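Local structure of TPR repeat-containing protein (Cytophaga hutchinsonii, 3U4T) at residues V5-L13 / V25-Y34. The protein is of unknown function, but its tetratricopeptide repeats, stacked as helical hairpins, suggest a scaffold that probably binds other proteins or peptides. The protein carries 1 engineered substitution. Residues are numbered along the deposited sequence; the frame is centred on the assembly and turned at random.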
loop_
_atom_site.group_PDB
_atom_site.type_symbol
_atom_site.label_atom_id
_atom_site.label_comp_id
_atom_site.label_asym_id
_atom_site.label_seq_id
_atom_site.Cartn_x
_atom_site.Cartn_y
_atom_site.Cartn_z
ATOM N N VAL A 5 -19.005 31.566 12.602
ATOM C CA VAL A 5 -17.632 31.931 12.101
ATOM C C VAL A 5 -16.622 31.042 12.771
ATOM O O VAL A 5 -15.649 30.595 12.141
ATOM C CB VAL A 5 -17.263 33.375 12.457
ATOM C CG1 VAL A 5 -18.073 34.324 11.585
ATOM C CG2 VAL A 5 -17.561 33.629 13.946
ATOM N N GLU A 6 -16.864 30.796 14.055
ATOM C CA GLU A 6 -15.989 29.977 14.863
ATOM C C GLU A 6 -15.846 28.591 14.255
ATOM O O GLU A 6 -14.723 28.070 14.098
ATOM C CB GLU A 6 -16.579 29.884 16.244
ATOM C CG GLU A 6 -15.648 29.345 17.258
ATOM C CD GLU A 6 -16.230 29.558 18.624
ATOM O OE1 GLU A 6 -16.994 30.546 18.779
ATOM O OE2 GLU A 6 -15.919 28.767 19.541
ATOM N N PHE A 7 -16.990 27.986 13.934
ATOM C CA PHE A 7 -16.973 26.664 13.330
ATOM C C PHE A 7 -16.121 26.778 12.084
ATOM O O PHE A 7 -15.344 25.870 11.759
ATOM C CB PHE A 7 -18.346 26.239 12.867
ATOM C CG PHE A 7 -18.313 25.052 11.957
ATOM C CD1 PHE A 7 -18.098 23.777 12.479
ATOM C CD2 PHE A 7 -18.467 25.206 10.574
ATOM C CE1 PHE A 7 -18.041 22.673 11.640
ATOM C CE2 PHE A 7 -18.409 24.106 9.732
ATOM C CZ PHE A 7 -18.198 22.840 10.263
ATOM N N ARG A 8 -16.285 27.892 11.369
ATOM C CA ARG A 8 -15.523 28.079 10.154
ATOM C C ARG A 8 -14.026 28.169 10.415
ATOM O O ARG A 8 -13.219 27.921 9.506
ATOM C CB ARG A 8 -16.043 29.292 9.380
ATOM C CG ARG A 8 -17.365 28.976 8.707
ATOM C CD ARG A 8 -18.047 30.128 7.980
ATOM N NE ARG A 8 -19.267 29.603 7.370
ATOM C CZ ARG A 8 -20.137 30.288 6.632
ATOM N NH1 ARG A 8 -19.954 31.576 6.377
ATOM N NH2 ARG A 8 -21.205 29.665 6.147
ATOM N N TYR A 9 -13.654 28.492 11.655
ATOM C CA TYR A 9 -12.249 28.576 12.033
ATOM C C TYR A 9 -11.724 27.156 12.177
ATOM O O TYR A 9 -10.704 26.785 11.596
ATOM C CB TYR A 9 -12.083 29.303 13.368
ATOM C CG TYR A 9 -10.661 29.282 13.865
ATOM C CD1 TYR A 9 -10.359 28.790 15.135
ATOM C CD2 TYR A 9 -9.614 29.744 13.059
ATOM C CE1 TYR A 9 -9.056 28.752 15.596
ATOM C CE2 TYR A 9 -8.302 29.716 13.513
ATOM C CZ TYR A 9 -8.034 29.212 14.787
ATOM O OH TYR A 9 -6.746 29.150 15.257
ATOM N N ALA A 10 -12.438 26.367 12.972
ATOM C CA ALA A 10 -12.079 24.978 13.207
ATOM C C ALA A 10 -11.924 24.264 11.865
ATOM O O ALA A 10 -10.989 23.485 11.678
ATOM C CB ALA A 10 -13.166 24.305 14.026
ATOM N N ASP A 11 -12.850 24.521 10.942
ATOM C CA ASP A 11 -12.817 23.888 9.626
ATOM C C ASP A 11 -11.586 24.389 8.896
ATOM O O ASP A 11 -11.042 23.709 8.024
ATOM C CB ASP A 11 -14.101 24.227 8.844
ATOM C CG ASP A 11 -14.074 23.746 7.388
ATOM O OD1 ASP A 11 -13.797 22.553 7.128
ATOM O OD2 ASP A 11 -14.353 24.576 6.500
ATOM N N PHE A 12 -11.147 25.585 9.271
ATOM C CA PHE A 12 -9.971 26.189 8.665
ATOM C C PHE A 12 -8.734 25.401 9.064
ATOM O O PHE A 12 -7.936 25.004 8.218
ATOM C CB PHE A 12 -9.829 27.641 9.125
ATOM C CG PHE A 12 -8.505 28.253 8.782
ATOM C CD1 PHE A 12 -8.050 28.266 7.465
ATOM C CD2 PHE A 12 -7.716 28.829 9.776
ATOM C CE1 PHE A 12 -6.824 28.844 7.142
ATOM C CE2 PHE A 12 -6.491 29.409 9.462
ATOM C CZ PHE A 12 -6.046 29.417 8.144
ATOM N N LEU A 13 -8.594 25.180 10.367
ATOM C CA LEU A 13 -7.462 24.448 10.904
ATOM C C LEU A 13 -7.489 23.033 10.352
ATOM O O LEU A 13 -6.480 22.514 9.872
ATOM C CB LEU A 13 -7.540 24.388 12.434
ATOM C CG LEU A 13 -8.394 25.436 13.146
ATOM C CD1 LEU A 13 -8.035 25.474 14.629
ATOM C CD2 LEU A 13 -8.118 26.793 12.531
ATOM N N VAL A 25 -11.210 23.732 19.676
ATOM C CA VAL A 25 -12.372 24.559 19.349
ATOM C C VAL A 25 -13.661 23.747 19.210
ATOM O O VAL A 25 -14.733 24.194 19.634
ATOM C CB VAL A 25 -12.111 25.418 18.054
ATOM C CG1 VAL A 25 -11.190 24.684 17.116
ATOM C CG2 VAL A 25 -13.422 25.752 17.352
ATOM N N PHE A 26 -13.561 22.558 18.623
ATOM C CA PHE A 26 -14.738 21.718 18.474
ATOM C C PHE A 26 -15.267 21.358 19.859
ATOM O O PHE A 26 -16.479 21.322 20.067
ATOM C CB PHE A 26 -14.406 20.432 17.693
ATOM C CG PHE A 26 -14.290 20.624 16.191
ATOM C CD1 PHE A 26 -15.263 21.322 15.485
ATOM C CD2 PHE A 26 -13.227 20.064 15.484
ATOM C CE1 PHE A 26 -15.180 21.456 14.108
ATOM C CE2 PHE A 26 -13.136 20.193 14.106
ATOM C CZ PHE A 26 -14.113 20.889 13.418
ATOM N N ASN A 27 -14.352 21.107 20.797
ATOM C CA ASN A 27 -14.702 20.731 22.171
ATOM C C ASN A 27 -15.456 21.822 22.937
ATOM O O ASN A 27 -16.298 21.527 23.791
ATOM C CB ASN A 27 -13.436 20.340 22.943
ATOM C CG ASN A 27 -13.106 18.856 22.825
ATOM O OD1 ASN A 27 -13.695 18.018 23.512
ATOM N ND2 ASN A 27 -12.161 18.528 21.954
ATOM N N LYS A 28 -15.146 23.081 22.647
ATOM C CA LYS A 28 -15.835 24.175 23.315
ATOM C C LYS A 28 -17.161 24.339 22.590
ATOM O O LYS A 28 -18.211 24.536 23.209
ATOM C CB LYS A 28 -15.018 25.465 23.228
ATOM C CG LYS A 28 -15.673 26.641 23.938
ATOM C CD LYS A 28 -14.682 27.758 24.213
ATOM C CE LYS A 28 -15.311 28.846 25.070
ATOM N NZ LYS A 28 -14.331 29.418 26.034
ATOM N N LEU A 29 -17.093 24.230 21.266
ATOM C CA LEU A 29 -18.259 24.336 20.404
ATOM C C LEU A 29 -19.355 23.378 20.883
ATOM O O LEU A 29 -20.538 23.728 20.878
ATOM C CB LEU A 29 -17.857 24.004 18.967
ATOM C CG LEU A 29 -18.122 25.062 17.895
ATOM C CD1 LEU A 29 -17.692 26.439 18.376
ATOM C CD2 LEU A 29 -17.379 24.680 16.633
ATOM N N GLU A 30 -18.961 22.174 21.297
ATOM C CA GLU A 30 -19.926 21.195 21.791
ATOM C C GLU A 30 -20.403 21.568 23.199
ATOM O O GLU A 30 -21.582 21.410 23.524
ATOM C CB GLU A 30 -19.313 19.782 21.800
ATOM C CG GLU A 30 -20.053 18.790 22.709
ATOM C CD GLU A 30 -19.608 17.348 22.535
ATOM O OE1 GLU A 30 -18.390 17.092 22.392
ATOM O OE2 GLU A 30 -20.487 16.466 22.556
ATOM N N ALA A 31 -19.481 22.067 24.022
ATOM C CA ALA A 31 -19.786 22.458 25.397
ATOM C C ALA A 31 -20.774 23.617 25.467
ATOM O O ALA A 31 -21.461 23.793 26.477
ATOM C CB ALA A 31 -18.496 22.820 26.131
ATOM N N LYS A 32 -20.829 24.408 24.397
ATOM C CA LYS A 32 -21.744 25.543 24.323
ATOM C C LYS A 32 -22.907 25.173 23.401
ATOM O O LYS A 32 -23.621 26.029 22.871
ATOM C CB LYS A 32 -21.019 26.799 23.822
ATOM C CG LYS A 32 -20.403 26.683 22.442
ATOM C CD LYS A 32 -19.543 27.904 22.101
ATOM C CE LYS A 32 -20.358 29.191 22.056
ATOM N NZ LYS A 32 -19.566 30.355 21.569
ATOM N N LYS A 33 -23.063 23.865 23.225
ATOM C CA LYS A 33 -24.122 23.245 22.433
ATOM C C LYS A 33 -24.364 23.728 21.005
ATOM O O LYS A 33 -25.496 24.013 20.638
ATOM C CB LYS A 33 -25.441 23.306 23.221
ATOM C CG LYS A 33 -25.440 22.488 24.526
ATOM C CD LYS A 33 -24.438 23.028 25.549
ATOM C CE LYS A 33 -24.229 22.083 26.729
ATOM N NZ LYS A 33 -25.467 21.865 27.524
ATOM N N TYR A 34 -23.321 23.808 20.187
ATOM C CA TYR A 34 -23.528 24.242 18.807
ATOM C C TYR A 34 -24.385 23.175 18.120
ATOM O O TYR A 34 -23.989 22.007 18.039
ATOM C CB TYR A 34 -22.196 24.383 18.074
ATOM C CG TYR A 34 -22.279 25.173 16.782
ATOM C CD1 TYR A 34 -22.734 26.493 16.780
ATOM C CD2 TYR A 34 -21.865 24.618 15.564
ATOM C CE1 TYR A 34 -22.775 27.244 15.604
ATOM C CE2 TYR A 34 -21.903 25.367 14.376
ATOM C CZ TYR A 34 -22.357 26.677 14.409
ATOM O OH TYR A 34 -22.382 27.431 13.257
#
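Helices 6-13 and 25-31 pack antiparallel, their axes 9.9 Å apart at closest approach and crossing at -153°, with Ala10 and Val25 bringing the backbones nearest. No hydrogen bond links them, and the interface is held mainly by apolar side chains. Ala10 points at the partner helix, its CB over one face of the Phe26 ring, 3.8 Å from the centroid and displaced toward the rim, in a CH-pi contact. The same methyl also meets Val25, at 3.6 Å from CG2, while the other Val25 branch, CG1, reaches Leu13 CD1. With CG anti to the backbone N (chi1 166°), the Phe7 ring is carried beside Phe26, whose edge it meets through CE1, 4.0 Å from Phe26 CE1. Leu29 divides its two methyls between the consecutive residues Glu6 and Phe7: CD2 rests against CA and CB of Phe7, at the edge of its ring, whereas CD1 lies alongside the extended, oppositely directed Glu6 chain, 3.7 Å from Glu6 CG. Glu6 OE1 then faces Lys32 NZ in a long salt bridge of 3.8 Å. A Schellman motif ends the helix, with Lys33 at C-prime and Tyr34 N bonded to Leu29 O, and Tyr34 CE2 touches Phe7 CB. Ile39 and helix 40-49 cover Phe26 further, so the ring joins this pair to the next helix. Such an antiparallel hairpin, with small and large apolar residues meshing between its helices, is characteristic of the tetratricopeptide repeat.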